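Macrolide export ATP-binding/permease protein MacB (Actinobacillus actinomycetemcomitans, PDB 3FTJ) probably serves as the ABC transporter of the tripartite efflux system MacAB-TdeA and confers macrolide resistance, this chain being its periplasmic region. Local coordinates at residues T53-S58 with N73-G78; R93-D98 with R136-V141; Q105-D110 with L154-P159. All blocks are in the same frame, centred on the assembly; numbering follows the deposited sequence.

Contact 1 (T53-S58 with N73-G78)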
# COMPACT_ATOMS: atom_id res chain seq x y z
N THR A 53 2.16 -1.27 -7.05
CA THR A 53 1.07 -0.79 -6.21
C THR A 53 1.44 0.49 -5.47
O THR A 53 2.26 0.46 -4.55
CB THR A 53 0.69 -1.85 -5.17
OG1 THR A 53 0.32 -3.05 -5.86
CG2 THR A 53 -0.47 -1.37 -4.33
N PRO A 54 0.86 1.62 -5.88
CA PRO A 54 1.06 2.89 -5.18
C PRO A 54 0.36 2.85 -3.82
O PRO A 54 -0.61 2.12 -3.68
CB PRO A 54 0.37 3.91 -6.10
CG PRO A 54 0.18 3.20 -7.41
CD PRO A 54 0.01 1.76 -7.07
N ASN A 55 0.85 3.60 -2.84
CA ASN A 55 0.22 3.60 -1.52
C ASN A 55 0.33 4.96 -0.85
O ASN A 55 1.43 5.44 -0.57
CB ASN A 55 0.85 2.52 -0.62
CG ASN A 55 0.16 2.40 0.75
OD1 ASN A 55 -0.20 3.40 1.38
ND2 ASN A 55 -0.00 1.16 1.21
N THR A 56 -0.81 5.59 -0.63
CA THR A 56 -0.88 6.77 0.21
C THR A 56 -1.97 6.51 1.24
O THR A 56 -2.78 5.61 1.07
CB THR A 56 -1.23 8.01 -0.60
OG1 THR A 56 -1.18 9.16 0.25
CG2 THR A 56 -2.63 7.86 -1.17
N SER A 57 -1.97 7.26 2.33
CA SER A 57 -3.06 7.11 3.29
C SER A 57 -3.27 8.37 4.10
O SER A 57 -2.47 9.31 4.05
CB SER A 57 -2.82 5.93 4.24
OG SER A 57 -1.69 6.15 5.07
N SER A 58 -4.36 8.36 4.86
CA SER A 58 -4.77 9.46 5.71
C SER A 58 -5.52 8.84 6.88
O SER A 58 -6.12 7.78 6.74
CB SER A 58 -5.69 10.41 4.95
OG SER A 58 -5.91 11.62 5.66
N ASN A 73 -7.96 4.65 9.27
CA ASN A 73 -6.97 4.80 8.22
C ASN A 73 -7.52 4.45 6.86
O ASN A 73 -7.87 3.30 6.60
CB ASN A 73 -5.77 3.92 8.51
CG ASN A 73 -5.13 4.25 9.83
OD1 ASN A 73 -4.72 5.38 10.06
ND2 ASN A 73 -5.06 3.26 10.72
N LEU A 74 -7.62 5.45 5.99
CA LEU A 74 -7.98 5.22 4.60
C LEU A 74 -6.71 5.13 3.78
O LEU A 74 -5.93 6.07 3.73
CB LEU A 74 -8.85 6.36 4.07
CG LEU A 74 -9.35 6.24 2.62
CD1 LEU A 74 -10.26 5.03 2.42
CD2 LEU A 74 -10.08 7.53 2.24
N TYR A 75 -6.52 3.98 3.15
CA TYR A 75 -5.42 3.77 2.23
C TYR A 75 -5.91 3.95 0.81
O TYR A 75 -6.98 3.46 0.44
CB TYR A 75 -4.86 2.36 2.39
CG TYR A 75 -4.16 2.14 3.70
CD1 TYR A 75 -2.82 2.49 3.87
CD2 TYR A 75 -4.84 1.59 4.78
CE1 TYR A 75 -2.18 2.29 5.08
CE2 TYR A 75 -4.21 1.38 5.99
CZ TYR A 75 -2.87 1.74 6.13
OH TYR A 75 -2.24 1.53 7.33
N GLY A 76 -5.13 4.68 0.01
CA GLY A 76 -5.37 4.79 -1.41
C GLY A 76 -4.32 3.93 -2.05
O GLY A 76 -3.15 4.30 -2.07
N ILE A 77 -4.73 2.77 -2.55
CA ILE A 77 -3.76 1.77 -3.04
C ILE A 77 -4.10 1.25 -4.44
O ILE A 77 -5.16 1.55 -4.98
CB ILE A 77 -3.59 0.58 -2.04
CG1 ILE A 77 -4.95 0.10 -1.50
CG2 ILE A 77 -2.72 0.99 -0.87
CD1 ILE A 77 -5.92 -0.42 -2.55
N GLY A 78 -3.19 0.47 -5.02
CA GLY A 78 -3.41 -0.11 -6.33
C GLY A 78 -4.22 -1.40 -6.33
O GLY A 78 -4.34 -2.07 -5.30

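Contact 2 (R93-D98 with R136-V141)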
# COMPACT_ATOMS: atom_id res chain seq x y z
N ARG A 93 -16.41 -8.14 -3.09
CA ARG A 93 -15.41 -8.11 -4.15
C ARG A 93 -14.24 -7.17 -3.81
O ARG A 93 -14.34 -6.35 -2.89
CB ARG A 93 -16.04 -7.67 -5.47
CG ARG A 93 -16.32 -6.17 -5.56
CD ARG A 93 -16.91 -5.79 -6.91
NE ARG A 93 -17.23 -4.36 -7.02
CZ ARG A 93 -16.35 -3.42 -7.35
NH1 ARG A 93 -15.08 -3.73 -7.59
NH2 ARG A 93 -16.74 -2.15 -7.44
N LEU A 94 -13.15 -7.29 -4.55
CA LEU A 94 -12.00 -6.41 -4.42
C LEU A 94 -12.06 -5.30 -5.47
O LEU A 94 -12.94 -5.30 -6.33
CB LEU A 94 -10.69 -7.19 -4.60
CG LEU A 94 -10.41 -8.35 -3.65
CD1 LEU A 94 -9.04 -8.94 -3.95
CD2 LEU A 94 -10.50 -7.91 -2.20
N LEU A 95 -11.12 -4.35 -5.39
CA LEU A 95 -11.05 -3.28 -6.38
C LEU A 95 -10.72 -3.87 -7.73
O LEU A 95 -10.03 -4.89 -7.83
CB LEU A 95 -9.97 -2.25 -6.03
CG LEU A 95 -10.12 -1.30 -4.84
CD1 LEU A 95 -11.46 -0.58 -4.87
CD2 LEU A 95 -9.95 -2.04 -3.56
N THR A 96 -11.20 -3.20 -8.78
CA THR A 96 -10.91 -3.56 -10.16
C THR A 96 -10.18 -2.41 -10.85
O THR A 96 -10.07 -1.30 -10.31
CB THR A 96 -12.20 -3.83 -10.95
OG1 THR A 96 -13.04 -2.67 -10.90
CG2 THR A 96 -12.95 -5.01 -10.37
N GLU A 97 -9.69 -2.68 -12.06
CA GLU A 97 -9.04 -1.65 -12.86
C GLU A 97 -10.02 -0.52 -13.14
O GLU A 97 -9.64 0.65 -13.24
CB GLU A 97 -8.52 -2.24 -14.17
CG GLU A 97 -7.99 -1.23 -15.15
CD GLU A 97 -7.60 -1.86 -16.48
OE1 GLU A 97 -6.90 -2.90 -16.46
OE2 GLU A 97 -7.98 -1.33 -17.54
N ASP A 98 -11.30 -0.87 -13.24
CA ASP A 98 -12.33 0.13 -13.50
C ASP A 98 -12.52 1.08 -12.31
O ASP A 98 -12.78 2.26 -12.49
CB ASP A 98 -13.65 -0.54 -13.86
CG ASP A 98 -14.79 0.45 -13.98
OD1 ASP A 98 -15.57 0.59 -13.00
OD2 ASP A 98 -14.90 1.11 -15.04
N ARG A 136 -18.74 3.72 -0.73
CA ARG A 136 -19.57 2.52 -0.65
C ARG A 136 -18.72 1.27 -0.40
O ARG A 136 -17.76 1.02 -1.12
CB ARG A 136 -20.40 2.37 -1.92
CG ARG A 136 -21.15 1.05 -2.02
CD ARG A 136 -22.13 1.07 -3.19
NE ARG A 136 -21.48 1.40 -4.46
CZ ARG A 136 -20.88 0.52 -5.24
NH1 ARG A 136 -20.85 -0.76 -4.89
NH2 ARG A 136 -20.32 0.90 -6.39
N VAL A 137 -19.08 0.50 0.62
CA VAL A 137 -18.37 -0.73 0.96
C VAL A 137 -18.66 -1.84 -0.06
O VAL A 137 -19.81 -2.23 -0.26
CB VAL A 137 -18.75 -1.22 2.37
CG1 VAL A 137 -17.99 -2.49 2.71
CG2 VAL A 137 -18.46 -0.13 3.39
N ILE A 138 -17.61 -2.32 -0.72
CA ILE A 138 -17.80 -3.32 -1.77
C ILE A 138 -17.29 -4.70 -1.37
O ILE A 138 -17.61 -5.70 -2.01
CB ILE A 138 -17.14 -2.90 -3.12
CG1 ILE A 138 -15.63 -2.69 -2.96
CG2 ILE A 138 -17.79 -1.64 -3.68
CD1 ILE A 138 -14.88 -2.65 -4.29
N GLY A 139 -16.51 -4.77 -0.30
CA GLY A 139 -15.93 -6.03 0.11
C GLY A 139 -15.19 -5.98 1.43
O GLY A 139 -15.10 -4.92 2.07
N VAL A 140 -14.66 -7.13 1.83
CA VAL A 140 -13.96 -7.31 3.09
C VAL A 140 -12.80 -8.28 2.89
O VAL A 140 -12.97 -9.31 2.24
CB VAL A 140 -14.89 -7.91 4.16
CG1 VAL A 140 -14.16 -8.07 5.49
CG2 VAL A 140 -16.12 -7.05 4.34
N VAL A 141 -11.63 -7.94 3.43
CA VAL A 141 -10.47 -8.83 3.35
C VAL A 141 -9.98 -9.19 4.75
O VAL A 141 -10.33 -8.54 5.73
CB VAL A 141 -9.30 -8.17 2.58
CG1 VAL A 141 -9.63 -8.04 1.10
CG2 VAL A 141 -8.95 -6.82 3.19
O HOH W 1 -20.07 -3.52 -5.99

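Contact 3 (Q105-D110 with L154-P159)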
# COMPACT_ATOMS: atom_id res chain seq x y z
N GLN A 105 -15.61 5.94 -5.56
CA GLN A 105 -15.61 6.04 -4.10
C GLN A 105 -16.13 4.74 -3.52
O GLN A 105 -17.27 4.65 -3.04
CB GLN A 105 -16.43 7.24 -3.63
CG GLN A 105 -15.76 8.56 -3.97
CD GLN A 105 -16.70 9.75 -3.91
OE1 GLN A 105 -16.58 10.67 -4.71
NE2 GLN A 105 -17.63 9.73 -2.97
N VAL A 106 -15.30 3.71 -3.61
CA VAL A 106 -15.63 2.41 -3.05
C VAL A 106 -14.54 2.04 -2.07
O VAL A 106 -13.40 2.47 -2.20
CB VAL A 106 -15.73 1.32 -4.15
CG1 VAL A 106 -16.91 1.59 -5.09
CG2 VAL A 106 -14.43 1.22 -4.93
N VAL A 107 -14.90 1.24 -1.08
CA VAL A 107 -13.92 0.86 -0.08
C VAL A 107 -13.97 -0.62 0.22
O VAL A 107 -15.03 -1.25 0.18
CB VAL A 107 -14.09 1.72 1.21
CG1 VAL A 107 -15.46 1.53 1.82
CG2 VAL A 107 -13.01 1.37 2.21
N VAL A 108 -12.80 -1.19 0.48
CA VAL A 108 -12.71 -2.57 0.94
C VAL A 108 -12.31 -2.55 2.42
O VAL A 108 -11.32 -1.93 2.79
CB VAL A 108 -11.69 -3.38 0.10
CG1 VAL A 108 -11.46 -4.75 0.71
CG2 VAL A 108 -12.18 -3.51 -1.35
N LEU A 109 -13.09 -3.23 3.26
CA LEU A 109 -12.84 -3.22 4.69
C LEU A 109 -11.88 -4.32 5.16
O LEU A 109 -11.79 -5.40 4.58
CB LEU A 109 -14.14 -3.33 5.48
CG LEU A 109 -15.17 -2.21 5.28
CD1 LEU A 109 -16.29 -2.39 6.28
CD2 LEU A 109 -14.51 -0.86 5.43
N ASP A 110 -11.16 -3.99 6.22
CA ASP A 110 -10.37 -4.94 6.98
C ASP A 110 -11.33 -5.82 7.78
O ASP A 110 -12.44 -5.41 8.10
CB ASP A 110 -9.49 -4.13 7.94
CG ASP A 110 -8.52 -4.97 8.69
OD1 ASP A 110 -7.30 -4.80 8.47
OD2 ASP A 110 -8.98 -5.80 9.51
N LEU A 154 -8.96 -0.35 12.30
CA LEU A 154 -9.71 0.45 11.34
C LEU A 154 -8.96 0.78 10.07
O LEU A 154 -8.55 1.93 9.84
CB LEU A 154 -10.28 1.71 11.97
CG LEU A 154 -11.74 1.52 12.34
CD1 LEU A 154 -11.87 0.43 13.38
CD2 LEU A 154 -12.33 2.83 12.84
N ASN A 155 -8.78 -0.24 9.24
CA ASN A 155 -8.17 -0.06 7.94
C ASN A 155 -9.23 -0.12 6.85
O ASN A 155 -10.04 -1.05 6.80
CB ASN A 155 -7.11 -1.14 7.71
CG ASN A 155 -6.01 -1.09 8.77
OD1 ASN A 155 -5.37 -0.07 8.97
ND2 ASN A 155 -5.80 -2.21 9.45
N LEU A 156 -9.25 0.91 6.00
CA LEU A 156 -10.09 0.91 4.81
C LEU A 156 -9.21 1.06 3.57
O LEU A 156 -8.26 1.83 3.57
CB LEU A 156 -11.12 2.04 4.84
CG LEU A 156 -11.94 2.34 6.10
CD1 LEU A 156 -13.32 2.81 5.67
CD2 LEU A 156 -12.08 1.16 7.02
N TYR A 157 -9.55 0.32 2.51
CA TYR A 157 -8.75 0.34 1.28
C TYR A 157 -9.56 0.82 0.08
O TYR A 157 -10.61 0.27 -0.23
CB TYR A 157 -8.18 -1.04 0.99
CG TYR A 157 -7.41 -1.62 2.16
CD1 TYR A 157 -6.12 -1.21 2.44
CD2 TYR A 157 -7.99 -2.56 3.00
CE1 TYR A 157 -5.42 -1.73 3.50
CE2 TYR A 157 -7.30 -3.08 4.07
CZ TYR A 157 -6.01 -2.67 4.31
OH TYR A 157 -5.31 -3.18 5.37
N SER A 158 -9.03 1.84 -0.59
CA SER A 158 -9.73 2.50 -1.68
C SER A 158 -8.72 2.72 -2.81
O SER A 158 -7.51 2.63 -2.57
CB SER A 158 -10.28 3.84 -1.17
OG SER A 158 -11.23 4.41 -2.04
N PRO A 159 -9.19 2.97 -4.04
CA PRO A 159 -8.20 3.15 -5.11
C PRO A 159 -7.32 4.36 -4.86
O PRO A 159 -7.84 5.40 -4.42
CB PRO A 159 -9.07 3.39 -6.36
CG PRO A 159 -10.39 2.76 -6.03
CD PRO A 159 -10.57 3.01 -4.55

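Contact 1 (T53-S58 with N73-G78)
The carbonyl oxygen of Thr56 is the most firmly held acceptor between 53-58 and 73-78: one N-H and one CA-H grip it. Gly76 N donates to Thr56 O over 2.7 Å in a nearly straight bond (165°), although the donor stands somewhat above the carbonyl plane. Tyr75 CA adds a longer CA-H...O contact to the same oxygen. The return bond, from Thr56 N to Gly76 O at 3.0 Å, is straighter still and lies in the carbonyl plane, so Thr56 and Gly76 close a hydrogen-bonded antiparallel pair. Ser58 and Leu74 form a second such ring, in which Leu74 N meets Ser58 O almost along the C=O axis at 2.9 Å. Towards Gly78 the ladder loosens, and the bond from Gly78 N to Pro54 O is weak.

Asn55, Ser57, Tyr75 and Ile77 occupy one face of the sheet. With its CG anti to the backbone N (chi1 -176°), Asn55 runs alongside Ile77 and sets ND2 3.4 Å from Ile77 CG2. Its OD1 reaches the edge of the Tyr75 ring in plane, 3.7 Å from CD1, with amide and ring nearly perpendicular (86°). Ser57 approaches the same ring carbon obliquely, its CB 3.5 Å from Tyr75 CD1. The Tyr75 ring also meets that of Tyr157 of strand 155-159, the two planes nearly parallel.

On the opposite face Thr56 CG2 lies over the backbone of Gly76, which has no side chain to meet it. Leu74, together with Thr56, turns to Val163 of helix 160-168. The ladder belongs to the beta hairpin of strands 49-64 and 67-77, a long antiparallel pair within the MacB-like periplasmic core domain.

Contact 2 (R93-D98 with R136-V141)
One face of the Arg93 guanidinium rests on Ile138, whose CD1 methyl sits over the centre of the group, 3.5 Å from CZ. At the edge, in plane, lies a water that accepts from Arg93 NE and from Arg136 NH1, 3.1 Å from each of these nitrogens. The water thus bridges two like charges, an arrangement that the salt bridge from Arg93 NH1 to Asp99 OD2 would be expected to ease. NH1 also makes a weak bond to the carbonyl of the next residue, Leu94 O.

Arg93 is extended from CG to NE but leaves the backbone in the crowded position between N and the carbonyl carbon (chi1 76°), which lays the chain obliquely across Ile138. The backbone at its root is fixed as well: Arg93 N donates to Ile138 O at 2.9 Å and 161°, the donor above the carbonyl plane. Arg93 O in turn receives a CA-H...O contact from Gly139 CA at 3.4 Å.

Two leucines continue the apolar side. Leu94 crosses Val141 at about a right angle, and its CD2 is pressed to 3.4 Å from Val141 CG1, tighter than usual for two carbons. Leu95 crosses Ile138 at about a right angle and meets it more loosely, CD1 4.0 Å from Ile138 CD1.

The segment 93-98 runs as a loop beside strand 133-141 and then enters helix 97-102 at the N-cap residue Thr96. Phe82 of helix 81-85 packs against Leu94, Leu95 and Val141, while strand 106-110 neighbours strand 133-141 in the sheet and brings Val106 against Leu95 and Ile138.

Contact 3 (Q105-D110 with L154-P159)
Asp110 and Asn155 are brought together by different first torsions: Asp110 CG is anti to its backbone N (chi1 -174°), whereas Asn155 CG is anti to its carbonyl carbon (chi1 -59°). The two side chains then lie side by side and point the same way. Asn155 ND2 donates to Asp110 OD1 at 3.1 Å in a straight bond that leaves within the amide plane but meets the oxygen from above the carboxylate plane. The other carboxylate oxygen, OD2, caps the backbone N of Ser112 at the start of helix 111-118, so Asp110 ties the helix start and strand 155-159 together.

At the other end of the pair the hydroxyl of Ser158 takes the place of a backbone donor: with OG anti to the backbone N (chi1 -166°), it donates to Val106 O at 2.9 Å, in the carbonyl plane. Between these ends Val108 and Tyr157 form a hydrogen-bonded antiparallel pair, Val108 N reaching Tyr157 O at 2.7 Å, and Asp110 N adds a longer bond to Asn155 O.

Leu109 and Leu156 share one face of the sheet, running alongside each other with Leu109 CD2 3.5 Å from Leu156 CD2. Val107 CG2 is pushed against Leu156 CB at 3.3 Å, tighter than normal packing. Val108 and Tyr157 carry their side chains on the other face; Tyr157 CD2 passes 3.4 Å from the backbone oxygen Val108 O, and the ring meets those of Tyr75 and Tyr81.

Together the strands form a buried antiparallel pair, flanked by strand 133-141 beside 106-110 and by strand 67-77 beside 155-159, within the mixed sheet of the MacB-like periplasmic core domain.

The three contacts read across one curved sheet. Contacts 2 and 3 are buried, contact 1 only partly, with Ser57 exposed. Contact 3 is central: its strand 155-159 pairs in parallel with strand 67-77 of contact 1, where Tyr75 N reaches Leu156 O, and its strand 106-110 pairs with strand 133-141 of contact 2, where Val141 N reaches Leu109 O. Contacts 1 and 2 do not touch, their centres lying about 14 Å apart. Contact 1 depends chiefly on backbone ladder bonds, with polar side chains on one face. Contact 3 adds side-chain hydrogen bonds and aliphatic packing to its ladder. Contact 2 pairs little backbone and relies instead on apolar packing beneath a charged, water-bridged group.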